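Polyguluronate lyase (PDB 1UAI) probably cleaves the poly(alpha-L-guluronate) blocks of alginate as a lyase, using a jellyroll beta-sandwich scaffold. Local coordinates at residues I118-D123 against S186-K191. Numbering follows the deposited sequence.
Sequences IHDGDD and SGNYFK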
loop_
_atom_site.group_PDB
_atom_site.type_symbol
_atom_site.label_atom_id
_atom_site.label_comp_id
_atom_site.label_asym_id
_atom_site.label_seq_id
_atom_site.Cartn_x
_atom_site.Cartn_y
_atom_site.Cartn_z
ATOM N N ILE A 118 -0.299 3.502 -7.278
ATOM C CA ILE A 118 -0.973 3.259 -8.540
ATOM C C ILE A 118 0.133 2.466 -9.219
ATOM O O ILE A 118 1.293 2.894 -9.243
ATOM C CB ILE A 118 -1.256 4.522 -9.380
ATOM C CG1 ILE A 118 -2.382 5.336 -8.741
ATOM C CG2 ILE A 118 -1.648 4.109 -10.808
ATOM C CD1 ILE A 118 -2.699 6.614 -9.482
ATOM N N HIS A 119 -0.221 1.299 -9.733
ATOM C CA HIS A 119 0.733 0.419 -10.391
ATOM C C HIS A 119 0.090 0.021 -11.713
ATOM O O HIS A 119 -1.134 0.053 -11.835
ATOM C CB HIS A 119 0.935 -0.817 -9.503
ATOM C CG HIS A 119 2.169 -1.608 -9.810
ATOM N ND1 HIS A 119 2.314 -2.360 -10.957
ATOM C CD2 HIS A 119 3.310 -1.779 -9.101
ATOM C CE1 HIS A 119 3.490 -2.962 -10.939
ATOM N NE2 HIS A 119 4.114 -2.626 -9.825
ATOM N N ASP A 120 0.890 -0.309 -12.721
ATOM C CA ASP A 120 0.294 -0.764 -13.970
ATOM C C ASP A 120 0.916 -2.086 -14.391
ATOM O O ASP A 120 1.493 -2.786 -13.562
ATOM C CB ASP A 120 0.379 0.294 -15.090
ATOM C CG ASP A 120 1.798 0.646 -15.499
ATOM O OD1 ASP A 120 2.744 -0.106 -15.192
ATOM O OD2 ASP A 120 1.956 1.693 -16.165
ATOM N N GLY A 121 0.789 -2.440 -15.664
ATOM C CA GLY A 121 1.335 -3.703 -16.125
ATOM C C GLY A 121 2.850 -3.781 -16.161
ATOM O O GLY A 121 3.411 -4.869 -16.295
ATOM N N ASP A 122 3.518 -2.640 -16.030
ATOM C CA ASP A 122 4.975 -2.606 -16.075
ATOM C C ASP A 122 5.667 -2.357 -14.743
ATOM O O ASP A 122 6.686 -2.980 -14.452
ATOM C CB ASP A 122 5.434 -1.553 -17.081
ATOM C CG ASP A 122 5.120 -1.942 -18.505
ATOM O OD1 ASP A 122 5.710 -2.931 -18.991
ATOM O OD2 ASP A 122 4.280 -1.266 -19.132
ATOM N N ASP A 123 5.132 -1.444 -13.937
ATOM C CA ASP A 123 5.751 -1.141 -12.651
ATOM C C ASP A 123 4.939 -0.092 -11.895
ATOM O O ASP A 123 3.832 0.262 -12.306
ATOM C CB ASP A 123 7.184 -0.648 -12.884
ATOM C CG ASP A 123 8.013 -0.622 -11.614
ATOM O OD1 ASP A 123 7.944 -1.593 -10.831
ATOM O OD2 ASP A 123 8.747 0.366 -11.410
ATOM N N SER A 186 -2.688 2.207 -19.939
ATOM C CA SER A 186 -3.821 1.539 -19.316
ATOM C C SER A 186 -3.253 0.434 -18.432
ATOM O O SER A 186 -2.049 0.405 -18.175
ATOM C CB SER A 186 -4.749 0.950 -20.382
ATOM O OG SER A 186 -5.352 1.977 -21.149
ATOM N N GLY A 187 -4.112 -0.467 -17.966
ATOM C CA GLY A 187 -3.655 -1.550 -17.110
ATOM C C GLY A 187 -3.285 -1.101 -15.705
ATOM O O GLY A 187 -2.490 -1.750 -15.026
ATOM N N ASN A 188 -3.863 0.011 -15.265
ATOM C CA ASN A 188 -3.587 0.547 -13.935
ATOM C C ASN A 188 -4.453 -0.094 -12.861
ATOM O O ASN A 188 -5.538 -0.601 -13.143
ATOM C CB ASN A 188 -3.845 2.052 -13.911
ATOM C CG ASN A 188 -3.009 2.800 -14.912
ATOM O OD1 ASN A 188 -1.802 2.955 -14.731
ATOM N ND2 ASN A 188 -3.642 3.267 -15.983
ATOM N N TYR A 189 -3.959 -0.061 -11.627
ATOM C CA TYR A 189 -4.690 -0.580 -10.481
ATOM C C TYR A 189 -4.116 0.027 -9.209
ATOM O O TYR A 189 -2.969 0.484 -9.182
ATOM C CB TYR A 189 -4.651 -2.117 -10.444
ATOM C CG TYR A 189 -3.286 -2.748 -10.307
ATOM C CD1 TYR A 189 -2.750 -3.034 -9.052
ATOM C CD2 TYR A 189 -2.545 -3.098 -11.436
ATOM C CE1 TYR A 189 -1.513 -3.658 -8.924
ATOM C CE2 TYR A 189 -1.304 -3.720 -11.318
ATOM C CZ TYR A 189 -0.797 -3.998 -10.059
ATOM O OH TYR A 189 0.422 -4.625 -9.928
ATOM N N PHE A 190 -4.932 0.053 -8.163
ATOM C CA PHE A 190 -4.533 0.620 -6.882
ATOM C C PHE A 190 -4.008 -0.429 -5.906
ATOM O O PHE A 190 -4.345 -1.616 -5.998
ATOM C CB PHE A 190 -5.724 1.321 -6.216
ATOM C CG PHE A 190 -6.223 2.539 -6.948
ATOM C CD1 PHE A 190 -5.400 3.645 -7.143
ATOM C CD2 PHE A 190 -7.540 2.601 -7.396
ATOM C CE1 PHE A 190 -5.885 4.796 -7.767
ATOM C CE2 PHE A 190 -8.034 3.744 -8.019
ATOM C CZ PHE A 190 -7.204 4.845 -8.203
ATOM N N LYS A 191 -3.181 0.032 -4.971
ATOM C CA LYS A 191 -2.639 -0.810 -3.908
ATOM C C LYS A 191 -2.546 0.044 -2.648
ATOM O O LYS A 191 -2.388 1.263 -2.728
ATOM C CB LYS A 191 -1.236 -1.335 -4.235
ATOM C CG LYS A 191 -1.097 -2.025 -5.577
ATOM C CD LYS A 191 0.120 -2.938 -5.600
ATOM C CE LYS A 191 -0.158 -4.216 -4.821
ATOM N NZ LYS A 191 1.052 -5.072 -4.675
HETATM O O HOH W 1 1.509 -5.875 -12.110
HETATM O O HOH W 2 -0.074 -1.473 -18.108
#
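The Tyr-189 ring takes CB of His-119 over one face, 4.0 Å from its centroid, in a CH-pi contact offset toward the rim, with a water in plane at its edge, 2.7 Å from OH. His-119 O shares that face, and Arg-76 adds a cation-pi contact. The imidazole has Tyr-189 OH over one face and, on the opposite face, the carbonyl carbon of Asp-123 over the ring centre; its plane is tilted 29° from the phenol in an offset pair with little overlap, centroids 5.2 Å apart. This pairing illustrates how an antiparallel sheet of a jellyroll beta-sandwich sets cross-strand neighbours on one face. His-119 and Tyr-189 form a hydrogen-bonded pair between strands 112-119 and 189-192, with N of His-119 to O of Tyr-189 at 2.9 Å and the return bond bent to 143°. CG of Tyr-189 sits between its backbone N and carbonyl carbon (chi1 62°); its hydroxyl end nears His-119. On the other face, turned to the second sheet at Phe-162, CG1 of Ile-118 rests 3.7 Å from CE1 of Phe-190. Beyond the strand, Asn-188 OD1, bonded to His-183, approaches CB of Asp-120. Asp-120 OD1 accepts from N of Asp-122, closing an Asx turn, and of Asp-123, completing an Asx motif. ND1 fixes the imidazole's rotation by donating in the ring plane to a lone pair of Asp-120 O at 2.8 Å.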